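Local coordinates for periplasmic binding protein/LacI transcriptional regulator (PDB 4KQC) that probably binds a carbohydrate as the extracytoplasmic solute-binding component of an ABC transporter, at residues P5-V10 with P63-F68; S57-N62 with K80-K85; D193-V198 with L221-S226; G208-N213 with M248-G253. One frame throughout, in Å; residues are numbered along the deposited sequence.

Interaction 1 of 4, residues P5-V10 with P63-F68; sequences PYIAVV and PDAIAF
Asp64 OD2 takes the backbone N-H of Tyr6 at 2.8 Å in a nearly straight bond (168° at the hydrogen), on its anti side and 34° out of the carboxylate plane; Ser1 N adds a weak second bond to the same oxygen. Asp64 N in return donates to Tyr6 O at 2.9 Å, so one aspartate grips both polar backbone atoms of Tyr6. From Ala8 on, every bond is between main-chain atoms: Ala8 N reaches Ala65 O, Ala67 N reaches Ala8 O at 2.8 Å, and Val10 N closes on Ala67 O. Side chains alternate between the faces. Tyr6 CG stands anti to the backbone N (chi1 178°); at the ring edge CD2 lies 3.7 Å from Pro63 CB, while the hydroxyl is hydrogen-bonded to Glu58. Ala8, Ile66, Val10 and Phe68 share the face covered by helix 48-60; there Val10 CG1 lies 3.8 Å from both CD1 and CE1 of Phe68. Val9 and Ala67 point to the other face, where both touch Phe92. Strands 6-10 and 66-68 run nearly parallel as adjacent inner strands of the first lobe's parallel sheet, as in the Rossmann-like domains of periplasmic binding proteins.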
# COMPACT_ATOMS: atom_id res chain seq x y z
N PRO A 5 -17.62 -15.41 -23.13
CA PRO A 5 -16.88 -14.29 -22.61
C PRO A 5 -15.88 -14.70 -21.55
O PRO A 5 -16.19 -15.52 -20.68
CB PRO A 5 -17.96 -13.37 -22.08
CG PRO A 5 -19.20 -13.72 -22.89
CD PRO A 5 -19.08 -15.16 -23.16
N TYR A 6 -14.67 -14.19 -21.70
CA TYR A 6 -13.57 -14.61 -20.85
C TYR A 6 -12.55 -13.49 -20.68
O TYR A 6 -12.10 -12.92 -21.64
CB TYR A 6 -12.83 -15.83 -21.44
CG TYR A 6 -11.62 -16.29 -20.62
CD1 TYR A 6 -11.75 -17.12 -19.49
CD2 TYR A 6 -10.31 -15.94 -21.01
CE1 TYR A 6 -10.62 -17.52 -18.78
CE2 TYR A 6 -9.19 -16.34 -20.30
CZ TYR A 6 -9.36 -17.14 -19.21
OH TYR A 6 -8.24 -17.54 -18.52
N ILE A 7 -12.24 -13.21 -19.42
CA ILE A 7 -11.26 -12.17 -19.08
C ILE A 7 -10.21 -12.72 -18.13
O ILE A 7 -10.51 -13.43 -17.15
CB ILE A 7 -11.97 -10.95 -18.41
CG1 ILE A 7 -12.78 -10.18 -19.46
CG2 ILE A 7 -10.94 -10.02 -17.75
CD1 ILE A 7 -13.68 -9.07 -18.90
N ALA A 8 -8.95 -12.47 -18.45
CA ALA A 8 -7.83 -12.93 -17.65
C ALA A 8 -7.49 -11.91 -16.60
O ALA A 8 -7.34 -10.71 -16.91
CB ALA A 8 -6.61 -13.11 -18.54
N VAL A 9 -7.41 -12.37 -15.36
CA VAL A 9 -6.97 -11.55 -14.26
C VAL A 9 -5.68 -12.11 -13.67
O VAL A 9 -5.68 -13.23 -13.13
CB VAL A 9 -8.01 -11.43 -13.15
CG1 VAL A 9 -7.49 -10.51 -12.06
CG2 VAL A 9 -9.32 -10.88 -13.74
N VAL A 10 -4.56 -11.38 -13.83
CA VAL A 10 -3.27 -11.82 -13.33
C VAL A 10 -2.94 -10.98 -12.12
O VAL A 10 -2.74 -9.78 -12.24
CB VAL A 10 -2.22 -11.73 -14.45
CG1 VAL A 10 -0.86 -12.11 -13.89
CG2 VAL A 10 -2.63 -12.58 -15.64
N PRO A 63 -7.83 -13.82 -24.64
CA PRO A 63 -8.95 -13.36 -23.82
C PRO A 63 -9.54 -12.07 -24.35
O PRO A 63 -8.93 -11.34 -25.12
CB PRO A 63 -8.33 -13.16 -22.45
CG PRO A 63 -6.92 -12.81 -22.76
CD PRO A 63 -6.55 -13.57 -24.00
N ASP A 64 -10.75 -11.78 -23.93
CA ASP A 64 -11.42 -10.57 -24.30
C ASP A 64 -10.82 -9.25 -23.71
O ASP A 64 -10.97 -8.15 -24.28
CB ASP A 64 -12.87 -10.70 -23.87
CG ASP A 64 -13.56 -11.92 -24.53
OD1 ASP A 64 -13.33 -12.12 -25.72
OD2 ASP A 64 -14.41 -12.49 -23.91
N ALA A 65 -10.13 -9.40 -22.59
CA ALA A 65 -9.40 -8.38 -21.95
C ALA A 65 -8.53 -8.97 -20.87
O ALA A 65 -8.72 -10.13 -20.48
CB ALA A 65 -10.36 -7.36 -21.35
N ILE A 66 -7.55 -8.21 -20.38
CA ILE A 66 -6.65 -8.63 -19.31
C ILE A 66 -6.64 -7.54 -18.27
O ILE A 66 -6.48 -6.37 -18.62
CB ILE A 66 -5.22 -8.80 -19.83
CG1 ILE A 66 -5.19 -9.98 -20.83
CG2 ILE A 66 -4.19 -9.08 -18.72
CD1 ILE A 66 -3.90 -10.06 -21.64
N ALA A 67 -6.76 -7.94 -17.01
CA ALA A 67 -6.47 -7.06 -15.86
C ALA A 67 -5.23 -7.58 -15.20
O ALA A 67 -5.09 -8.82 -14.96
CB ALA A 67 -7.64 -7.03 -14.88
N PHE A 68 -4.32 -6.68 -14.85
CA PHE A 68 -2.98 -7.05 -14.42
C PHE A 68 -2.46 -6.20 -13.25
O PHE A 68 -2.56 -4.95 -13.31
CB PHE A 68 -2.02 -6.92 -15.63
CG PHE A 68 -0.53 -7.36 -15.33
CD1 PHE A 68 -0.22 -8.44 -14.50
CD2 PHE A 68 0.55 -6.68 -15.93
CE1 PHE A 68 1.07 -8.86 -14.28
CE2 PHE A 68 1.87 -7.12 -15.71
CZ PHE A 68 2.15 -8.19 -14.87

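Interaction 2 of 4, residues S57-N62 with K80-K85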
# COMPACT_ATOMS: atom_id res chain seq x y z
N SER A 57 0.90 -17.17 -20.66
CA SER A 57 -0.10 -18.21 -20.82
C SER A 57 -1.51 -17.65 -21.03
O SER A 57 -2.26 -18.12 -21.88
CB SER A 57 0.01 -19.20 -19.63
OG SER A 57 1.23 -19.97 -19.72
N GLU A 58 -1.88 -16.60 -20.30
CA GLU A 58 -3.16 -15.99 -20.44
C GLU A 58 -3.27 -15.22 -21.78
O GLU A 58 -4.33 -15.24 -22.41
CB GLU A 58 -3.43 -15.05 -19.23
CG GLU A 58 -3.66 -15.79 -17.92
CD GLU A 58 -4.85 -16.74 -17.98
OE1 GLU A 58 -5.92 -16.30 -18.38
OE2 GLU A 58 -4.73 -17.99 -17.75
N ILE A 59 -2.21 -14.55 -22.19
CA ILE A 59 -2.22 -13.84 -23.46
C ILE A 59 -2.52 -14.85 -24.59
O ILE A 59 -3.29 -14.59 -25.52
CB ILE A 59 -0.88 -13.13 -23.71
CG1 ILE A 59 -0.65 -11.99 -22.73
CG2 ILE A 59 -0.85 -12.61 -25.14
CD1 ILE A 59 0.74 -11.46 -22.69
N ASN A 60 -1.86 -15.99 -24.53
CA ASN A 60 -2.03 -17.01 -25.52
C ASN A 60 -3.44 -17.54 -25.70
O ASN A 60 -3.78 -18.08 -26.78
CB ASN A 60 -1.08 -18.20 -25.23
CG ASN A 60 0.38 -17.87 -25.36
OD1 ASN A 60 0.75 -16.86 -25.90
ND2 ASN A 60 1.21 -18.71 -24.79
N LYS A 61 -4.28 -17.41 -24.67
CA LYS A 61 -5.71 -17.76 -24.71
C LYS A 61 -6.61 -16.85 -25.53
O LYS A 61 -7.84 -17.15 -25.68
CB LYS A 61 -6.26 -17.87 -23.30
CG LYS A 61 -5.57 -18.94 -22.47
CD LYS A 61 -6.20 -19.03 -21.08
CE LYS A 61 -5.59 -20.11 -20.23
NZ LYS A 61 -6.17 -20.09 -18.86
N ASN A 62 -6.04 -15.75 -26.02
CA ASN A 62 -6.80 -14.70 -26.68
C ASN A 62 -8.03 -14.27 -25.88
O ASN A 62 -9.13 -14.36 -26.38
CB ASN A 62 -7.20 -15.16 -28.07
CG ASN A 62 -6.00 -15.31 -28.96
OD1 ASN A 62 -5.14 -14.39 -29.01
ND2 ASN A 62 -5.85 -16.49 -29.63
N LYS A 80 4.12 -5.52 -24.59
CA LYS A 80 4.31 -5.29 -26.02
C LYS A 80 3.47 -6.21 -26.86
O LYS A 80 2.82 -5.79 -27.86
CB LYS A 80 5.81 -5.38 -26.40
CG LYS A 80 6.03 -5.04 -27.84
CD LYS A 80 7.45 -4.58 -28.03
CE LYS A 80 7.74 -4.40 -29.50
NZ LYS A 80 9.21 -4.16 -29.64
N ARG A 81 3.43 -7.50 -26.48
CA ARG A 81 2.60 -8.49 -27.20
C ARG A 81 1.10 -8.19 -27.07
O ARG A 81 0.35 -8.30 -28.03
CB ARG A 81 3.05 -9.94 -26.79
CG ARG A 81 2.41 -11.10 -27.54
CD ARG A 81 3.31 -12.34 -27.52
NE ARG A 81 3.25 -13.00 -26.25
CZ ARG A 81 2.45 -14.03 -25.97
NH1 ARG A 81 2.41 -14.54 -24.72
NH2 ARG A 81 1.63 -14.52 -26.89
N ILE A 82 0.69 -7.88 -25.86
CA ILE A 82 -0.73 -7.47 -25.60
C ILE A 82 -1.11 -6.34 -26.54
O ILE A 82 -2.20 -6.33 -27.14
CB ILE A 82 -0.91 -7.11 -24.11
CG1 ILE A 82 -0.91 -8.37 -23.23
CG2 ILE A 82 -2.20 -6.32 -23.95
CD1 ILE A 82 -0.76 -8.09 -21.73
N LYS A 83 -0.23 -5.35 -26.63
CA LYS A 83 -0.49 -4.15 -27.47
C LYS A 83 -0.64 -4.57 -28.92
O LYS A 83 -1.61 -4.22 -29.58
CB LYS A 83 0.60 -3.10 -27.28
CG LYS A 83 0.27 -1.80 -27.99
CD LYS A 83 1.42 -0.83 -27.90
CE LYS A 83 0.86 0.54 -28.17
NZ LYS A 83 1.91 1.58 -28.15
N GLU A 84 0.29 -5.42 -29.41
CA GLU A 84 0.19 -5.89 -30.78
C GLU A 84 -1.07 -6.68 -31.08
O GLU A 84 -1.69 -6.50 -32.14
CB GLU A 84 1.42 -6.74 -31.05
CG GLU A 84 1.57 -7.15 -32.52
CD GLU A 84 0.79 -8.37 -32.94
OE1 GLU A 84 0.34 -9.15 -32.07
OE2 GLU A 84 0.67 -8.56 -34.19
N LYS A 85 -1.50 -7.51 -30.14
CA LYS A 85 -2.70 -8.33 -30.28
C LYS A 85 -3.99 -7.51 -30.08
O LYS A 85 -5.08 -8.04 -30.25
CB LYS A 85 -2.69 -9.53 -29.30
CG LYS A 85 -1.63 -10.54 -29.66
CD LYS A 85 -1.46 -11.58 -28.57
CE LYS A 85 -2.62 -12.58 -28.53
NZ LYS A 85 -2.60 -13.51 -29.69
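The Arg81 guanidinium has Ile59 CG2 over one face, 3.5 Å above the plane and offset toward the rim, and Asn60 OD1 at its edge, close to the plane. OD1 accepts an N-H of NH2 at 2.7 Å, nearly in line with the C=O bond of the amide, and one of NH1 in a longer, weak bond; the amide and guanidinium planes are turned 54° apart. A bend in the arginine chain (chi3 77°) sets NE back from the extended path, and NH1 also forms a salt bridge with Asp56, one turn earlier in the helix that carries Asn60. Helices 48-60 and 76-84, consecutive helices of the first lobe's alternating beta-alpha fold with strand 66-68 between them in sequence, meet here near their C-terminal ends, where Ile59 and Ile82 both rest on Ile66 of that strand. The two isoleucines cross at about a right angle, with Ile59 CD1 3.5 Å from Ile82 CG1. On the solvent-facing margin Lys85 lays CD 3.6 Å from Ile59 CG2, then bends twice to bring NZ to Asn62 OD1 at 2.8 Å, in the plane of that carbonyl. Asn62, with positive phi, is the first residue to leave helical geometry after helix 48-60.

Interaction 3 of 4, residues D193-V198 with L221-S226. With NO3 (nitrate ion), chain D.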
# COMPACT_ATOMS: atom_id res chain seq x y z
N ASP A 193 16.65 -6.50 7.28
CA ASP A 193 17.00 -5.23 6.70
C ASP A 193 16.12 -4.11 7.29
O ASP A 193 16.61 -3.06 7.59
CB ASP A 193 16.92 -5.32 5.17
CG ASP A 193 18.11 -6.17 4.56
OD1 ASP A 193 19.23 -6.15 5.16
OD2 ASP A 193 17.97 -6.79 3.44
N ILE A 194 14.85 -4.42 7.51
CA ILE A 194 13.93 -3.44 8.06
C ILE A 194 14.23 -3.27 9.56
O ILE A 194 14.36 -2.15 10.03
CB ILE A 194 12.49 -3.86 7.86
CG1 ILE A 194 12.14 -4.00 6.38
CG2 ILE A 194 11.62 -2.81 8.51
CD1 ILE A 194 10.87 -4.78 6.17
N ALA A 195 14.40 -4.37 10.29
CA ALA A 195 14.71 -4.27 11.71
C ALA A 195 16.00 -3.50 11.97
O ALA A 195 16.13 -2.75 12.92
CB ALA A 195 14.75 -5.65 12.34
N ASN A 196 17.00 -3.68 11.12
CA ASN A 196 18.24 -2.99 11.33
C ASN A 196 18.08 -1.48 11.14
O ASN A 196 18.77 -0.72 11.75
CB ASN A 196 19.27 -3.58 10.38
CG ASN A 196 19.86 -4.89 10.90
OD1 ASN A 196 20.11 -5.03 12.07
ND2 ASN A 196 20.17 -5.76 10.02
N GLU A 197 17.21 -1.07 10.23
CA GLU A 197 16.93 0.36 10.07
C GLU A 197 16.14 0.89 11.26
O GLU A 197 16.44 1.96 11.73
CB GLU A 197 16.10 0.62 8.82
CG GLU A 197 16.81 0.30 7.56
CD GLU A 197 17.86 1.30 7.16
OE1 GLU A 197 18.21 2.23 7.92
OE2 GLU A 197 18.39 1.14 6.03
N VAL A 198 15.23 0.10 11.78
CA VAL A 198 14.41 0.54 12.95
C VAL A 198 15.29 0.63 14.22
O VAL A 198 15.14 1.55 15.06
CB VAL A 198 13.21 -0.34 13.15
CG1 VAL A 198 12.51 -0.01 14.44
CG2 VAL A 198 12.27 -0.24 11.94
N LEU A 221 8.03 -4.28 14.28
CA LEU A 221 7.58 -5.10 15.39
C LEU A 221 8.58 -6.15 15.84
O LEU A 221 8.38 -6.77 16.88
CB LEU A 221 6.21 -5.71 15.04
CG LEU A 221 5.05 -4.71 14.96
CD1 LEU A 221 3.81 -5.28 14.24
CD2 LEU A 221 4.68 -4.15 16.30
N VAL A 222 9.65 -6.35 15.08
CA VAL A 222 10.83 -7.10 15.56
C VAL A 222 11.48 -6.35 16.70
O VAL A 222 11.99 -6.99 17.65
CB VAL A 222 11.83 -7.28 14.43
CG1 VAL A 222 13.18 -7.75 14.98
CG2 VAL A 222 11.24 -8.16 13.33
N VAL A 223 11.45 -5.01 16.64
CA VAL A 223 12.23 -4.16 17.56
C VAL A 223 11.38 -3.59 18.71
O VAL A 223 11.84 -3.51 19.88
CB VAL A 223 12.85 -2.98 16.78
CG1 VAL A 223 13.66 -2.06 17.65
CG2 VAL A 223 13.75 -3.53 15.71
N TYR A 224 10.18 -3.18 18.36
CA TYR A 224 9.23 -2.59 19.35
C TYR A 224 8.08 -3.56 19.61
O TYR A 224 7.39 -3.99 18.67
CB TYR A 224 8.69 -1.27 18.85
CG TYR A 224 9.69 -0.17 19.04
CD1 TYR A 224 9.86 0.46 20.28
CD2 TYR A 224 10.49 0.28 17.99
CE1 TYR A 224 10.76 1.46 20.44
CE2 TYR A 224 11.39 1.27 18.17
CZ TYR A 224 11.53 1.87 19.39
OH TYR A 224 12.45 2.84 19.56
N LYS A 225 7.88 -3.93 20.86
CA LYS A 225 7.06 -5.05 21.18
C LYS A 225 6.08 -4.78 22.29
O LYS A 225 5.28 -5.65 22.61
CB LYS A 225 7.95 -6.26 21.56
CG LYS A 225 8.83 -6.73 20.38
CD LYS A 225 9.41 -8.11 20.59
CE LYS A 225 10.82 -8.08 21.12
NZ LYS A 225 11.42 -9.46 20.99
N SER A 226 6.09 -3.57 22.84
CA SER A 226 5.20 -3.26 23.96
C SER A 226 4.80 -1.79 23.91
O SER A 226 5.55 -0.98 23.35
CB SER A 226 5.91 -3.56 25.26
OG SER A 226 5.11 -3.13 26.40
N NO3 D . 16.98 -10.40 5.66
O1 NO3 D . 16.13 -10.87 6.38
O2 NO3 D . 17.78 -11.25 4.91
O3 NO3 D . 17.15 -9.01 5.58
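Two helices of the second lobe's alpha/beta fold meet here: helix 191-199 through Ala195 and Val198, and the weakly bonded last turn of helix 214-223 through Val222 and Val223, with Tyr224 just beyond. No hydrogen bond crosses the contact, which is small, burying 193 Å². Ala195 CB sits 3.7 Å from Val222 CG1, and Val223 CG2 comes as near to the carbonyl oxygen of Ala195. One turn on, Val198 CG1, held anti to the backbone N (chi1 172°), meets Val223 CB at 3.8 Å; the two valines run antiparallel alongside one another. The same methyl reaches the rim of the Tyr224 ring, 4.1 Å from CD2 and near the ring plane. The hydroxyl of that tyrosine is hydrogen-bonded to Asp238. At the other end of segment 193-198 a nitrate ion, probably from the crystallisation liquor, receives a weak bond from Asp193 N to its O3 (3.1 Å) and another hydrogen bond from Ala192 N. N-H groups at the helix start lack partners within the helix and could favour an anion, although the Asp193 carboxylate is close by. Phe220 of helix 214-223 touches both Val198 and the Tyr224 ring, Ile194 packs on Met216, and Leu221 touches Pro255 and Ala259 of helix 254-261.

Interaction 4 of 4, residues G208-N213 with M248-G253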
# COMPACT_ATOMS: atom_id res chain seq x y z
N GLY A 208 8.11 10.30 15.81
CA GLY A 208 7.08 9.48 15.11
C GLY A 208 7.75 8.67 14.05
O GLY A 208 8.83 9.00 13.59
N ILE A 209 7.04 7.63 13.63
CA ILE A 209 7.49 6.75 12.59
C ILE A 209 6.32 6.38 11.73
O ILE A 209 5.28 5.91 12.25
CB ILE A 209 8.07 5.48 13.20
CG1 ILE A 209 9.26 5.80 14.15
CG2 ILE A 209 8.44 4.54 12.06
CD1 ILE A 209 9.79 4.57 14.92
N TYR A 210 6.44 6.64 10.44
CA TYR A 210 5.41 6.24 9.44
C TYR A 210 5.92 4.97 8.70
O TYR A 210 7.02 4.95 8.12
CB TYR A 210 5.17 7.37 8.44
CG TYR A 210 4.45 6.96 7.17
CD1 TYR A 210 3.32 6.16 7.18
CD2 TYR A 210 4.87 7.41 5.95
CE1 TYR A 210 2.62 5.87 6.00
CE2 TYR A 210 4.22 7.07 4.80
CZ TYR A 210 3.10 6.33 4.81
OH TYR A 210 2.51 6.04 3.62
N LEU A 211 5.13 3.91 8.79
CA LEU A 211 5.36 2.61 8.18
C LEU A 211 4.57 2.48 6.88
O LEU A 211 3.35 2.43 6.93
CB LEU A 211 4.92 1.56 9.22
CG LEU A 211 5.53 1.62 10.63
CD1 LEU A 211 4.74 0.74 11.58
CD2 LEU A 211 6.99 1.27 10.55
N SER A 212 5.23 2.57 5.73
CA SER A 212 4.56 2.64 4.42
C SER A 212 3.89 1.36 3.94
O SER A 212 3.16 1.43 2.96
CB SER A 212 5.45 3.26 3.34
OG SER A 212 6.52 2.41 3.02
N ASN A 213 4.15 0.22 4.57
CA ASN A 213 3.47 -1.00 4.18
C ASN A 213 3.52 -2.03 5.30
O ASN A 213 4.09 -1.79 6.35
CB ASN A 213 3.88 -1.55 2.80
CG ASN A 213 5.17 -2.29 2.83
OD1 ASN A 213 5.88 -2.23 3.79
ND2 ASN A 213 5.52 -2.94 1.71
N MSE A 248 2.48 5.01 12.94
CA MSE A 248 1.28 4.84 12.08
C MSE A 248 1.69 4.03 10.87
O MSE A 248 2.76 4.27 10.34
CB MSE A 248 0.66 6.21 11.71
CG MSE A 248 0.16 6.87 13.00
SE MSE A 248 -0.36 8.69 12.52
CE MSE A 248 -1.06 9.07 14.31
N GLY A 249 0.76 3.23 10.35
CA GLY A 249 1.05 2.37 9.22
C GLY A 249 0.10 2.43 8.05
O GLY A 249 -0.66 3.34 7.87
N PHE A 250 0.16 1.38 7.28
CA PHE A 250 -0.53 1.26 6.00
C PHE A 250 -0.83 -0.24 5.79
O PHE A 250 -0.03 -1.16 6.16
CB PHE A 250 0.42 1.76 4.93
CG PHE A 250 -0.21 2.32 3.70
CD1 PHE A 250 -1.08 1.56 2.91
CD2 PHE A 250 0.07 3.62 3.35
CE1 PHE A 250 -1.65 2.13 1.77
CE2 PHE A 250 -0.49 4.19 2.22
CZ PHE A 250 -1.37 3.41 1.43
N ASP A 251 -2.00 -0.51 5.23
CA ASP A 251 -2.52 -1.86 5.05
C ASP A 251 -2.79 -2.55 6.39
O ASP A 251 -3.10 -1.83 7.34
CB ASP A 251 -1.58 -2.66 4.11
CG ASP A 251 -1.61 -2.14 2.68
OD1 ASP A 251 -2.70 -1.77 2.22
OD2 ASP A 251 -0.54 -2.13 1.99
N SER A 252 -2.80 -3.89 6.48
CA SER A 252 -3.17 -4.56 7.74
C SER A 252 -2.33 -5.82 7.91
O SER A 252 -1.13 -5.66 8.08
CB SER A 252 -4.70 -4.74 7.90
OG SER A 252 -5.28 -5.48 6.86
N GLY A 253 -2.93 -7.02 7.90
CA GLY A 253 -2.23 -8.20 8.35
C GLY A 253 -2.25 -8.37 9.84
O GLY A 253 -2.27 -7.36 10.58
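From CB, Tyr210 sends its ring past the neighbouring strand toward Phe250: CG stands anti to the backbone N (chi1 164°), CD1 passes 3.7 Å from Met248 O near the ring plane, CE1 is 4.3 Å from Phe250 CD2, and OH ends 3.4 Å from that same CD2. The two aromatic side chains run alongside each other in the same sense, and the hydroxyl meets the edge of the phenyl ring without a face stack. That hydroxyl is satisfied by a hydrogen bond with Arg157 O. Phe250 in turn sets CB 3.4 Å from Ser212 O, and Asp251 OD1 lies at its ring edge.

Behind these rings the backbones are parallel. Met248, a selenomethionine, donates its N-H to Ile209 O, and Met248 O accepts the Leu211 N-H at 2.9 Å, almost straight at the hydrogen (178°). Beyond Leu211 N no further hydrogen bond joins the two segments; Leu211 O meets Gly249 CA at 3.2 Å in a CA-H...O contact, and the first chain leaves the strand. Asn213 then N-caps helix 214-223 with OD1 on Met216 N, and Gly253 takes the N-cap position of helix 254-261. In periplasmic binding proteins such strand ends border the ligand cleft; Arg157, bridging Ser212 O and Asp251 OD2, joins the two here.

Strands 208-211 and 246-250 with helix 214-223 form a beta-alpha-beta unit. Leu211 packs against that helix on Met216, Ala217 and Phe220, whereas Tyr210, Met248 and Phe250 meet helix 113-133, and strand 141-146 pairs with the other edge of strand 208-211.

The four contacts fall into two pairs, one in each lobe of the periplasmic binding protein fold. Interactions 1 and 2 have centres 10 Å apart and touch through Tyr6 and Glu58: strand 66-68 follows helix 48-60 and precedes helix 76-84, so their segments alternate along the chain. Interactions 3 and 4, 13 Å apart between centres, alternate likewise, since strand 208-211 comes between helices 191-199 and 214-223 in sequence. Each pair combines a parallel strand pairing with a contact between two neighbouring helices. The pairs follow in series; interactions 1 and 3 lie on opposite sides of the chain's centre, their own centres about 40 Å apart, consistent with two similarly built lobes flanking a cleft.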